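PDB 4XCB: oxidase/hydroxylase, which probably acts as a metal- and 2-oxoglutarate-dependent oxygenase in the biosynthesis of the orthosomycin hygromycin B, which it binds together with nickel and 2-oxoglutarate. Local coordinates for residues D153-Y158 with D192-S197; Y144-Q149 with G218-T223; P24-S29 with G198-L203. All blocks are in the same frame, centred on the assembly; numbering follows the deposited sequence.

Interaction 1 of 3, residues D153-Y158 with D192-S197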
ATOM      1  N   ASP A 153     -35.260   7.621 -13.004  1.00 17.58           N
ATOM      2  CA  ASP A 153     -35.566   8.083 -11.644  1.00 15.72           C
ATOM      3  C   ASP A 153     -34.390   8.869 -11.055  1.00 19.50           C
ATOM      4  O   ASP A 153     -34.483   9.415  -9.955  1.00 20.89           O
ATOM      5  CB  ASP A 153     -35.910   6.902 -10.729  1.00 18.76           C
ATOM      6  CG  ASP A 153     -37.352   6.434 -10.882  1.00 20.98           C
ATOM      7  OD1 ASP A 153     -38.198   7.238 -11.322  1.00 25.51           O
ATOM      8  OD2 ASP A 153     -37.636   5.267 -10.542  1.00 26.41           O
ATOM      9  N   GLY A 154     -33.283   8.923 -11.786  1.00 19.88           N
ATOM     10  CA  GLY A 154     -32.083   9.572 -11.290  1.00 18.79           C
ATOM     11  C   GLY A 154     -31.297   8.627 -10.408  1.00 15.25           C
ATOM     12  O   GLY A 154     -30.871   8.980  -9.301  1.00 15.75           O
ATOM     13  N   SER A 155     -31.086   7.408 -10.886  1.00 18.08           N
ATOM     14  CA  SER A 155     -30.387   6.426 -10.076  1.00 18.64           C
ATOM     15  C   SER A 155     -28.976   6.872  -9.751  1.00 16.81           C
ATOM     16  O   SER A 155     -28.303   7.508 -10.560  1.00 14.44           O
ATOM     17  CB  SER A 155     -30.348   5.065 -10.770  1.00 15.81           C
ATOM     18  OG  SER A 155     -29.672   5.142 -12.016  1.00 20.29           O
ATOM     19  N   PHE A 156     -28.567   6.548  -8.535  1.00 14.41           N
ATOM     20  CA  PHE A 156     -27.174   6.589  -8.132  1.00 15.88           C
ATOM     21  C   PHE A 156     -26.346   5.857  -9.184  1.00 14.42           C
ATOM     22  O   PHE A 156     -26.768   4.817  -9.701  1.00 16.59           O
ATOM     23  CB  PHE A 156     -27.037   5.946  -6.754  1.00 13.46           C
ATOM     24  CG  PHE A 156     -25.645   5.944  -6.199  1.00 13.75           C
ATOM     25  CD1 PHE A 156     -24.763   4.928  -6.518  1.00 12.86           C
ATOM     26  CD2 PHE A 156     -25.247   6.928  -5.315  1.00 14.34           C
ATOM     27  CE1 PHE A 156     -23.493   4.911  -5.992  1.00 13.82           C
ATOM     28  CE2 PHE A 156     -23.977   6.917  -4.775  1.00 15.49           C
ATOM     29  CZ  PHE A 156     -23.101   5.911  -5.116  1.00 12.63           C
ATOM     30  N   CYS A 157     -25.198   6.419  -9.531  1.00 13.58           N
ATOM     31  CA  CYS A 157     -24.267   5.723 -10.407  1.00 14.33           C
ATOM     32  C   CYS A 157     -22.839   5.942  -9.942  1.00 13.11           C
ATOM     33  O   CYS A 157     -22.539   6.910  -9.242  1.00 14.62           O
ATOM     34  CB  CYS A 157     -24.434   6.163 -11.872  1.00 15.84           C
ATOM     35  SG  CYS A 157     -24.302   7.906 -12.228  1.00 18.41           S
ATOM     36  N   TYR A 158     -21.963   5.040 -10.350  1.00 14.64           N
ATOM     37  CA  TYR A 158     -20.588   5.060  -9.884  1.00 12.25           C
ATOM     38  C   TYR A 158     -19.655   4.472 -10.936  1.00 14.15           C
ATOM     39  O   TYR A 158     -20.059   3.641 -11.767  1.00 13.71           O
ATOM     40  CB  TYR A 158     -20.449   4.269  -8.576  1.00 15.55           C
ATOM     41  CG  TYR A 158     -20.739   2.808  -8.773  1.00 14.45           C
ATOM     42  CD1 TYR A 158     -22.054   2.350  -8.862  1.00 13.88           C
ATOM     43  CD2 TYR A 158     -19.712   1.886  -8.946  1.00 13.11           C
ATOM     44  CE1 TYR A 158     -22.335   1.023  -9.082  1.00 16.16           C
ATOM     45  CE2 TYR A 158     -19.987   0.547  -9.161  1.00 16.47           C
ATOM     46  CZ  TYR A 158     -21.304   0.125  -9.231  1.00 17.40           C
ATOM     47  OH  TYR A 158     -21.602  -1.196  -9.447  1.00 21.34           O
ATOM     48  N   ASP A 192     -25.163   1.600 -12.566  1.00 17.74           N
ATOM     49  CA  ASP A 192     -26.283   2.170 -11.828  1.00 17.02           C
ATOM     50  C   ASP A 192     -26.667   1.303 -10.644  1.00 14.40           C
ATOM     51  O   ASP A 192     -26.481   0.076 -10.662  1.00 15.64           O
ATOM     52  CB  ASP A 192     -27.494   2.333 -12.743  1.00 20.87           C
ATOM     53  CG  ASP A 192     -27.250   3.314 -13.857  1.00 23.39           C
ATOM     54  OD1 ASP A 192     -27.318   4.525 -13.582  1.00 19.05           O
ATOM     55  OD2 ASP A 192     -27.007   2.879 -15.007  1.00 23.42           O
ATOM     56  N   VAL A 193     -27.230   1.952  -9.628  1.00 14.67           N
ATOM     57  CA  VAL A 193     -27.679   1.275  -8.417  1.00 18.35           C
ATOM     58  C   VAL A 193     -29.116   1.657  -8.133  1.00 15.32           C
ATOM     59  O   VAL A 193     -29.441   2.842  -8.063  1.00 17.74           O
ATOM     60  CB  VAL A 193     -26.824   1.651  -7.190  1.00 17.01           C
ATOM     61  CG1 VAL A 193     -27.375   0.982  -5.935  1.00 15.66           C
ATOM     62  CG2 VAL A 193     -25.374   1.272  -7.408  1.00 18.09           C
ATOM     63  N   PHE A 194     -29.980   0.659  -7.965  1.00 15.11           N
ATOM     64  CA  PHE A 194     -31.388   0.929  -7.717  1.00 16.04           C
ATOM     65  C   PHE A 194     -31.722   0.649  -6.267  1.00 17.91           C
ATOM     66  O   PHE A 194     -31.162  -0.257  -5.658  1.00 19.31           O
ATOM     67  CB  PHE A 194     -32.245   0.098  -8.671  1.00 14.93           C
ATOM     68  CG  PHE A 194     -31.862   0.285 -10.101  1.00 19.07           C
ATOM     69  CD1 PHE A 194     -31.822   1.558 -10.647  1.00 17.72           C
ATOM     70  CD2 PHE A 194     -31.482  -0.788 -10.880  1.00 18.61           C
ATOM     71  CE1 PHE A 194     -31.447   1.759 -11.957  1.00 20.63           C
ATOM     72  CE2 PHE A 194     -31.104  -0.599 -12.203  1.00 21.38           C
ATOM     73  CZ  PHE A 194     -31.083   0.676 -12.742  1.00 21.48           C
ATOM     74  N   VAL A 195     -32.596   1.466  -5.689  1.00 18.86           N
ATOM     75  CA  VAL A 195     -32.902   1.338  -4.270  1.00 17.36           C
ATOM     76  C   VAL A 195     -34.386   1.489  -3.997  1.00 19.59           C
ATOM     77  O   VAL A 195     -35.125   2.037  -4.817  1.00 17.91           O
ATOM     78  CB  VAL A 195     -32.135   2.396  -3.413  1.00 18.23           C
ATOM     79  CG1 VAL A 195     -30.641   2.097  -3.392  1.00 17.80           C
ATOM     80  CG2 VAL A 195     -32.397   3.799  -3.928  1.00 18.80           C
ATOM     81  N   ARG A 196     -34.809   1.013  -2.830  1.00 17.43           N
ATOM     82  CA  ARG A 196     -36.177   1.198  -2.358  1.00 18.50           C
ATOM     83  C   ARG A 196     -36.181   2.129  -1.164  1.00 17.59           C
ATOM     84  O   ARG A 196     -35.158   2.271  -0.487  1.00 18.29           O
ATOM     85  CB  ARG A 196     -36.811  -0.143  -1.986  1.00 19.02           C
ATOM     86  CG  ARG A 196     -37.024  -1.045  -3.184  1.00 21.72           C
ATOM     87  CD  ARG A 196     -38.156  -0.548  -4.070  1.00 25.88           C
ATOM     88  NE  ARG A 196     -38.569  -1.602  -4.994  1.00 31.89           N
ATOM     89  CZ  ARG A 196     -39.621  -1.536  -5.808  1.00 31.10           C
ATOM     90  NH1 ARG A 196     -40.394  -0.457  -5.827  1.00 31.18           N
ATOM     91  NH2 ARG A 196     -39.898  -2.562  -6.606  1.00 39.34           N
ATOM     92  N   SER A 197     -37.311   2.789  -0.941  1.00 17.34           N
ATOM     93  CA  SER A 197     -37.500   3.647   0.218  1.00 17.79           C
ATOM     94  C   SER A 197     -37.215   2.842   1.488  1.00 18.51           C
ATOM     95  O   SER A 197     -37.761   1.752   1.670  1.00 21.83           O
ATOM     96  CB  SER A 197     -38.927   4.223   0.211  1.00 18.28           C
ATOM     97  OG  SER A 197     -39.148   5.053   1.330  1.00 31.51           O
TER
HETATM   98  O   HOH W   1     -30.374   5.002  -6.794  1.00 17.53           O
HETATM   99  O   HOH W   2     -24.446  -1.651  -9.777  1.00 27.88           O

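Interaction 2 of 3, residues Y144-Q149 with G218-T223. With AKG (2-oxoglutaric acid), chain F.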
ATOM      1  N   TYR A 144     -32.418   6.475   1.768  1.00 13.63           N
ATOM      2  CA  TYR A 144     -33.341   6.859   0.712  1.00 14.78           C
ATOM      3  C   TYR A 144     -34.771   6.835   1.209  1.00 13.30           C
ATOM      4  O   TYR A 144     -35.177   5.920   1.931  1.00 14.71           O
ATOM      5  CB  TYR A 144     -33.177   5.948  -0.504  1.00 12.31           C
ATOM      6  CG  TYR A 144     -31.906   6.213  -1.268  1.00 16.05           C
ATOM      7  CD1 TYR A 144     -30.749   5.487  -0.998  1.00 14.71           C
ATOM      8  CD2 TYR A 144     -31.850   7.218  -2.234  1.00 17.47           C
ATOM      9  CE1 TYR A 144     -29.574   5.737  -1.689  1.00 16.13           C
ATOM     10  CE2 TYR A 144     -30.668   7.478  -2.929  1.00 17.99           C
ATOM     11  CZ  TYR A 144     -29.541   6.734  -2.651  1.00 18.85           C
ATOM     12  OH  TYR A 144     -28.372   6.984  -3.347  1.00 17.17           O
ATOM     13  N   LEU A 145     -35.528   7.852   0.828  1.00 14.77           N
ATOM     14  CA  LEU A 145     -36.896   8.004   1.297  1.00 13.07           C
ATOM     15  C   LEU A 145     -37.850   7.990   0.119  1.00 15.24           C
ATOM     16  O   LEU A 145     -39.000   8.409   0.242  1.00 17.38           O
ATOM     17  CB  LEU A 145     -37.061   9.305   2.086  1.00 15.36           C
ATOM     18  CG  LEU A 145     -36.207   9.474   3.344  1.00 14.11           C
ATOM     19  CD1 LEU A 145     -36.480  10.822   4.017  1.00 16.32           C
ATOM     20  CD2 LEU A 145     -36.434   8.319   4.302  1.00 15.23           C
ATOM     21  N   SER A 146     -37.360   7.528  -1.031  1.00 16.96           N
ATOM     22  CA  SER A 146     -38.224   7.268  -2.180  1.00 16.67           C
ATOM     23  C   SER A 146     -37.628   6.129  -2.997  1.00 18.54           C
ATOM     24  O   SER A 146     -36.462   5.786  -2.829  1.00 17.20           O
ATOM     25  CB  SER A 146     -38.405   8.522  -3.037  1.00 17.08           C
ATOM     26  OG  SER A 146     -37.183   8.979  -3.591  1.00 19.78           O
ATOM     27  N   ASP A 147     -38.444   5.538  -3.863  1.00 17.56           N
ATOM     28  CA  ASP A 147     -37.998   4.449  -4.717  1.00 15.47           C
ATOM     29  C   ASP A 147     -37.292   5.001  -5.937  1.00 15.19           C
ATOM     30  O   ASP A 147     -37.772   5.944  -6.572  1.00 17.66           O
ATOM     31  CB  ASP A 147     -39.170   3.585  -5.172  1.00 15.41           C
ATOM     32  CG  ASP A 147     -39.788   2.781  -4.051  1.00 21.99           C
ATOM     33  OD1 ASP A 147     -40.859   2.186  -4.297  1.00 26.54           O
ATOM     34  OD2 ASP A 147     -39.227   2.728  -2.938  1.00 23.30           O
ATOM     35  N   ILE A 148     -36.153   4.403  -6.265  1.00 17.99           N
ATOM     36  CA  ILE A 148     -35.385   4.786  -7.433  1.00 18.35           C
ATOM     37  C   ILE A 148     -35.068   3.489  -8.182  1.00 17.34           C
ATOM     38  O   ILE A 148     -34.147   2.750  -7.827  1.00 16.57           O
ATOM     39  CB  ILE A 148     -34.099   5.565  -7.039  1.00 12.86           C
ATOM     40  CG1 ILE A 148     -34.451   6.766  -6.153  1.00 15.57           C
ATOM     41  CG2 ILE A 148     -33.369   6.018  -8.289  1.00 20.19           C
ATOM     42  CD1 ILE A 148     -33.240   7.477  -5.558  1.00 19.72           C
ATOM     43  N   GLN A 149     -35.865   3.182  -9.204  1.00 18.73           N
ATOM     44  CA  GLN A 149     -35.815   1.849  -9.794  1.00 21.76           C
ATOM     45  C   GLN A 149     -35.432   1.841 -11.275  1.00 19.33           C
ATOM     46  O   GLN A 149     -35.421   0.794 -11.917  1.00 21.55           O
ATOM     47  CB  GLN A 149     -37.166   1.154  -9.603  1.00 21.95           C
ATOM     48  CG  GLN A 149     -37.441   0.741  -8.163  1.00 19.71           C
ATOM     49  CD  GLN A 149     -36.514  -0.362  -7.683  1.00 23.47           C
ATOM     50  OE1 GLN A 149     -36.596  -1.498  -8.146  1.00 25.97           O
ATOM     51  NE2 GLN A 149     -35.627  -0.029  -6.749  1.00 21.53           N
ATOM     52  N   GLY A 218     -42.701  13.078  -9.478  1.00 24.72           N
ATOM     53  CA  GLY A 218     -42.585  12.676  -8.088  1.00 24.98           C
ATOM     54  C   GLY A 218     -41.232  13.065  -7.533  1.00 24.83           C
ATOM     55  O   GLY A 218     -40.227  12.969  -8.233  1.00 23.82           O
ATOM     56  N   ASP A 219     -41.208  13.514  -6.284  1.00 20.98           N
ATOM     57  CA  ASP A 219     -39.958  13.953  -5.661  1.00 16.20           C
ATOM     58  C   ASP A 219     -38.993  12.812  -5.396  1.00 19.89           C
ATOM     59  O   ASP A 219     -39.383  11.749  -4.916  1.00 20.15           O
ATOM     60  CB  ASP A 219     -40.225  14.664  -4.334  1.00 15.86           C
ATOM     61  CG  ASP A 219     -40.828  16.036  -4.517  1.00 19.88           C
ATOM     62  OD1 ASP A 219     -41.007  16.741  -3.498  1.00 24.44           O
ATOM     63  OD2 ASP A 219     -41.119  16.407  -5.674  1.00 26.48           O
ATOM     64  N   ARG A 220     -37.721  13.058  -5.684  1.00 20.54           N
ATOM     65  CA  ARG A 220     -36.663  12.130  -5.313  1.00 16.23           C
ATOM     66  C   ARG A 220     -36.094  12.642  -4.003  1.00 14.26           C
ATOM     67  O   ARG A 220     -35.736  13.814  -3.902  1.00 16.82           O
ATOM     68  CB  ARG A 220     -35.596  12.054  -6.404  1.00 18.17           C
ATOM     69  CG  ARG A 220     -34.457  11.084  -6.151  1.00 15.14           C
ATOM     70  CD  ARG A 220     -33.307  11.403  -7.115  1.00 14.01           C
ATOM     71  NE  ARG A 220     -32.302  10.345  -7.187  1.00 16.72           N
ATOM     72  CZ  ARG A 220     -31.279  10.235  -6.347  1.00 19.93           C
ATOM     73  NH1 ARG A 220     -31.153  11.106  -5.349  1.00 16.17           N
ATOM     74  NH2 ARG A 220     -30.403   9.245  -6.497  1.00 17.85           N
ATOM     75  N   LEU A 221     -36.021  11.775  -2.997  1.00 13.17           N
ATOM     76  CA  LEU A 221     -35.771  12.245  -1.633  1.00 15.88           C
ATOM     77  C   LEU A 221     -34.826  11.338  -0.846  1.00 15.61           C
ATOM     78  O   LEU A 221     -34.969  10.121  -0.844  1.00 14.44           O
ATOM     79  CB  LEU A 221     -37.097  12.371  -0.879  1.00 18.11           C
ATOM     80  CG  LEU A 221     -37.054  13.202   0.407  1.00 16.53           C
ATOM     81  CD1 LEU A 221     -36.667  14.642   0.106  1.00 19.52           C
ATOM     82  CD2 LEU A 221     -38.404  13.148   1.105  1.00 22.77           C
ATOM     83  N   LEU A 222     -33.864  11.939  -0.159  1.00 15.15           N
ATOM     84  CA  LEU A 222     -32.999  11.157   0.706  1.00 14.66           C
ATOM     85  C   LEU A 222     -32.350  12.042   1.741  1.00 13.48           C
ATOM     86  O   LEU A 222     -32.365  13.263   1.622  1.00 14.70           O
ATOM     87  CB  LEU A 222     -31.918  10.429  -0.092  1.00 16.79           C
ATOM     88  CG  LEU A 222     -30.704  11.261  -0.503  1.00 18.87           C
ATOM     89  CD1 LEU A 222     -29.611  10.369  -1.037  1.00 21.89           C
ATOM     90  CD2 LEU A 222     -31.075  12.305  -1.529  1.00 24.71           C
ATOM     91  N   THR A 223     -31.799  11.403   2.765  1.00 14.45           N
ATOM     92  CA  THR A 223     -31.008  12.098   3.770  1.00 14.53           C
ATOM     93  C   THR A 223     -29.643  11.436   3.878  1.00 15.21           C
ATOM     94  O   THR A 223     -29.534  10.216   3.817  1.00 19.76           O
ATOM     95  CB  THR A 223     -31.710  12.090   5.137  1.00 14.68           C
ATOM     96  OG1 THR A 223     -31.945  10.733   5.532  1.00 18.71           O
ATOM     97  CG2 THR A 223     -33.050  12.823   5.043  1.00 15.19           C
TER
HETATM   98  C1  AKG F 302     -24.062  13.272  -2.477  1.00 19.85           C
HETATM   99  O1  AKG F 302     -22.824  13.551  -2.402  1.00 19.42           O
HETATM  100  O2  AKG F 302     -24.921  13.967  -1.854  1.00 19.76           O
HETATM  101  C2  AKG F 302     -24.513  12.102  -3.309  1.00 19.31           C
HETATM  102  O5  AKG F 302     -23.649  11.394  -3.793  1.00 17.46           O
HETATM  103  C3  AKG F 302     -25.994  11.868  -3.554  1.00 17.11           C
HETATM  104  C4  AKG F 302     -26.329  10.447  -3.940  1.00 18.53           C
HETATM  105  C5  AKG F 302     -27.765  10.371  -4.435  1.00 17.82           C
HETATM  106  O3  AKG F 302     -28.287   9.248  -4.679  1.00 19.47           O
HETATM  107  O4  AKG F 302     -28.423  11.435  -4.595  1.00 19.23           O

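Interaction 3 of 3, residues P24-S29 with G198-L203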
ATOM      1  N   PRO A  24     -30.595  -3.346   2.383  1.00 15.96           N
ATOM      2  CA  PRO A  24     -32.018  -3.182   2.100  1.00 15.10           C
ATOM      3  C   PRO A  24     -32.912  -3.150   3.343  1.00 14.76           C
ATOM      4  O   PRO A  24     -32.653  -3.842   4.332  1.00 17.65           O
ATOM      5  CB  PRO A  24     -32.339  -4.414   1.245  1.00 17.45           C
ATOM      6  CG  PRO A  24     -31.394  -5.442   1.735  1.00 19.90           C
ATOM      7  CD  PRO A  24     -30.119  -4.705   2.052  1.00 17.02           C
ATOM      8  N   GLY A  25     -33.964  -2.341   3.265  1.00 19.91           N
ATOM      9  CA  GLY A  25     -35.022  -2.353   4.255  1.00 18.60           C
ATOM     10  C   GLY A  25     -34.629  -2.032   5.682  1.00 18.35           C
ATOM     11  O   GLY A  25     -35.205  -2.579   6.612  1.00 22.50           O
ATOM     12  N   VAL A  26     -33.655  -1.151   5.867  1.00 12.96           N
ATOM     13  CA  VAL A  26     -33.200  -0.820   7.210  1.00 14.97           C
ATOM     14  C   VAL A  26     -34.287  -0.101   8.002  1.00 17.30           C
ATOM     15  O   VAL A  26     -34.459  -0.311   9.211  1.00 19.25           O
ATOM     16  CB  VAL A  26     -31.939   0.050   7.153  1.00 14.83           C
ATOM     17  CG1 VAL A  26     -31.466   0.424   8.542  1.00 16.70           C
ATOM     18  CG2 VAL A  26     -30.834  -0.697   6.428  1.00 15.36           C
ATOM     19  N   PHE A  27     -35.037   0.738   7.310  1.00 17.40           N
ATOM     20  CA  PHE A  27     -36.086   1.492   7.972  1.00 16.19           C
ATOM     21  C   PHE A  27     -37.437   1.102   7.418  1.00 19.67           C
ATOM     22  O   PHE A  27     -37.603   0.970   6.207  1.00 19.62           O
ATOM     23  CB  PHE A  27     -35.834   2.987   7.814  1.00 14.96           C
ATOM     24  CG  PHE A  27     -34.529   3.423   8.393  1.00 15.23           C
ATOM     25  CD1 PHE A  27     -34.400   3.666   9.757  1.00 16.32           C
ATOM     26  CD2 PHE A  27     -33.418   3.578   7.587  1.00 15.39           C
ATOM     27  CE1 PHE A  27     -33.197   4.056  10.290  1.00 15.41           C
ATOM     28  CE2 PHE A  27     -32.211   3.965   8.118  1.00 14.51           C
ATOM     29  CZ  PHE A  27     -32.097   4.209   9.475  1.00 17.61           C
ATOM     30  N   GLY A  28     -38.399   0.909   8.313  1.00 22.53           N
ATOM     31  CA  GLY A  28     -39.714   0.451   7.906  1.00 16.94           C
ATOM     32  C   GLY A  28     -40.520   1.551   7.264  1.00 21.52           C
ATOM     33  O   GLY A  28     -40.158   2.722   7.372  1.00 21.74           O
ATOM     34  N   SER A  29     -41.621   1.172   6.615  1.00 21.06           N
ATOM     35  CA  SER A  29     -42.486   2.126   5.924  1.00 19.02           C
ATOM     36  C   SER A  29     -42.988   3.224   6.865  1.00 22.47           C
ATOM     37  O   SER A  29     -43.062   4.389   6.487  1.00 25.64           O
ATOM     38  CB  SER A  29     -43.663   1.394   5.257  1.00 21.98           C
ATOM     39  OG  SER A  29     -44.173   0.368   6.091  1.00 26.84           O
ATOM     40  N   GLY A 198     -36.331   3.356   2.343  1.00 18.10           N
ATOM     41  CA  GLY A 198     -35.964   2.651   3.560  1.00 18.01           C
ATOM     42  C   GLY A 198     -34.638   1.913   3.487  1.00 16.27           C
ATOM     43  O   GLY A 198     -34.119   1.437   4.508  1.00 15.47           O
ATOM     44  N   ASP A 199     -34.091   1.805   2.281  1.00 15.35           N
ATOM     45  CA  ASP A 199     -32.755   1.250   2.092  1.00 15.24           C
ATOM     46  C   ASP A 199     -31.684   2.239   2.536  1.00 16.63           C
ATOM     47  O   ASP A 199     -31.884   3.453   2.472  1.00 15.05           O
ATOM     48  CB  ASP A 199     -32.489   0.906   0.624  1.00 14.27           C
ATOM     49  CG  ASP A 199     -33.343  -0.231   0.099  1.00 19.45           C
ATOM     50  OD1 ASP A 199     -34.009  -0.935   0.893  1.00 20.26           O
ATOM     51  OD2 ASP A 199     -33.310  -0.438  -1.140  1.00 21.70           O
ATOM     52  N   VAL A 200     -30.537   1.707   2.939  1.00 12.93           N
ATOM     53  CA  VAL A 200     -29.361   2.517   3.256  1.00 12.16           C
ATOM     54  C   VAL A 200     -28.255   2.193   2.247  1.00 12.69           C
ATOM     55  O   VAL A 200     -27.947   1.028   2.030  1.00 15.48           O
ATOM     56  CB  VAL A 200     -28.859   2.235   4.672  1.00 14.46           C
ATOM     57  CG1 VAL A 200     -27.537   2.943   4.925  1.00 13.31           C
ATOM     58  CG2 VAL A 200     -29.903   2.684   5.708  1.00 14.51           C
ATOM     59  N   LEU A 201     -27.668   3.221   1.637  1.00 11.36           N
ATOM     60  CA  LEU A 201     -26.449   3.032   0.860  1.00 13.96           C
ATOM     61  C   LEU A 201     -25.283   3.567   1.706  1.00 10.76           C
ATOM     62  O   LEU A 201     -25.200   4.765   1.996  1.00 13.57           O
ATOM     63  CB  LEU A 201     -26.551   3.726  -0.514  1.00 14.27           C
ATOM     64  CG  LEU A 201     -25.572   3.356  -1.643  1.00 13.75           C
ATOM     65  CD1 LEU A 201     -26.108   3.857  -2.975  1.00 14.44           C
ATOM     66  CD2 LEU A 201     -24.165   3.946  -1.391  1.00 14.01           C
ATOM     67  N   LEU A 202     -24.415   2.646   2.121  1.00 12.13           N
ATOM     68  CA  LEU A 202     -23.195   2.959   2.864  1.00 11.04           C
ATOM     69  C   LEU A 202     -22.102   3.213   1.831  1.00 10.73           C
ATOM     70  O   LEU A 202     -21.834   2.344   1.010  1.00 12.28           O
ATOM     71  CB  LEU A 202     -22.818   1.797   3.777  1.00 12.96           C
ATOM     72  CG  LEU A 202     -21.655   1.942   4.758  1.00 11.08           C
ATOM     73  CD1 LEU A 202     -22.069   2.840   5.906  1.00 16.60           C
ATOM     74  CD2 LEU A 202     -21.240   0.587   5.296  1.00 20.61           C
ATOM     75  N   LEU A 203     -21.456   4.378   1.891  1.00 11.26           N
ATOM     76  CA  LEU A 203     -20.621   4.838   0.781  1.00 11.00           C
ATOM     77  C   LEU A 203     -19.230   5.285   1.231  1.00 10.98           C
ATOM     78  O   LEU A 203     -19.096   6.154   2.082  1.00 12.09           O
ATOM     79  CB  LEU A 203     -21.322   5.994   0.069  1.00 12.57           C
ATOM     80  CG  LEU A 203     -20.603   6.712  -1.069  1.00 14.33           C
ATOM     81  CD1 LEU A 203     -20.334   5.732  -2.203  1.00 11.37           C
ATOM     82  CD2 LEU A 203     -21.463   7.866  -1.563  1.00 17.31           C
TER

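Interaction 1 of 3, residues D153-Y158 with D192-S197
Val193 overlaps two aromatic rings with one methyl: its CG2, anti to the carbonyl carbon, lies 3.5 Å from CE1 of Tyr158 and 3.8 Å from CD1 of Phe156. The contact belongs to the smaller sheet of a double-stranded beta-helix, where strands 156-159 and 190-193 run antiparallel. Val193 lies alongside Phe156, both pointing the same way, whereas it crosses Tyr158 at about a right angle. With CG anti to the backbone N (chi1 -179°), the Phe156 ring reaches the 2-oxoglutarate pocket, so that Val193 packs behind a pocket residue.

The other face of the strand pair carries Cys157 and Asp192, a non-hydrogen-bonded pair. OG of Ser155, set between the backbone N and the carbonyl carbon, gives a weak hydrogen bond to Asp192 OD1 at 2.9 Å, but the stronger partner of that carboxylate is Arg212, which forms a salt bridge with OD1 and would probably favour the ionised form. CE1 of Phe194 comes to 3.7 Å from CB of Ser155.

Between the main chains, Val193 N donates to Phe156 O at 2.9 Å, arriving 29° out of the carbonyl plane. Past this bond a water replaces direct pairing, accepting from Phe156 N and donating to Val193 O. A second water sits in the plane of the Tyr158 ring, 2.9 Å from its OH, and donates to Asp192 O at 2.8 Å.

Interaction 2 of 3, residues Y144-Q149 with G218-T223
Tyr144 and Leu222 form the tight end of this contact, a non-hydrogen-bonded antiparallel pair in the larger sheet of the double-stranded beta-helix. The two side chains run alongside each other into the 2-oxoglutarate pocket, with CE2 of Tyr144 3.6 Å from CD1 of Leu222. There these two segments give the far carboxylate of 2-oxoglutarate three hydrogen bonds; Tyr92 OH bonds the same ligand. Its O3 lies in the plane of the Tyr144 ring, taking a bond from OH at 2.6 Å, and also accepts from Arg220 NH2 at 2.8 Å along a nearly straight line (172°). Its O4 accepts from Arg220 NH1. Arg220, extended from CG to NE, is crossed at about a right angle by Ile148, whose CD1 rests over one guanidinium face and probably limits its tilt on that side. Leu145 N donates to Leu221 O at 2.9 Å, and helix 29-40 packs on both side chains.

The solvent side is looser. Asp219, exposed, turns its carboxylate away to a salt bridge with Arg95. Near this open end a side chain takes over from main-chain pairing: OG of Ser146, held between its backbone N and carbonyl carbon (chi1 62°), accepts from Leu221 N at 3.1 Å.

Interaction 3 of 3, residues P24-S29 with G198-L203
From its CB, Asp199 starts away from residues 24-29, yet its carboxylate swings back to them. CG, anti to the carbonyl carbon (chi1 -67°), lies 3.8 Å from CA of Pro24. At the tip the oxygens divide: OD1 accepts from Gly25 N at 2.8 Å in a nearly straight bond (165°), reached from above the carboxylate plane, while OD2 accepts from Arg196 N. An alanine here would remove both acceptors and would probably loosen the loop at Gly25.

Strand 200-204 lies next to 20-23 in the larger sheet of the double-stranded beta-helix, and residues 24-29 carry the chain from this edge strand into helix 29-40. Gly198 O accepts from Phe27 N at 3.0 Å, in the carbonyl plane and on a lone pair. Gly198 sits so close to Phe27 O that a CB would clash with it, and the backbone angles of Gly198 favour glycine too.

Beyond these polar bonds, CG2 of Val200 touches CG2 of Val26 at 3.6 Å and CE2 of Phe27 at the same distance, crossing both side chains obliquely. Helix 72-82 packs against Phe27 and Val200 through Leu74. Val26 also covers part of its neighbour's ring, with CG1 3.6 Å above the plane of Phe27.

From the N terminus the chain first supplies residues 24-29, whose partner comes only at 198-203, so interaction 3 closes a long loop of 168 residues. Within it, 144-149 opens interaction 2, which closes at 218-223, beyond 198-203; interactions 2 and 3 therefore cross. Interaction 1, joining 153-158 to 192-197, is nested inside both loops. Interactions 2 and 3 meet in the larger sheet, where Tyr144 O lies 2.8 Å from Gly198 N, a probable hydrogen bond. Interaction 1 belongs to the smaller sheet, and Phe156 packs on Leu201 and Leu203 of the larger one. Residues 144-149 and 192-197 also touch, through Asp147 and Ser197.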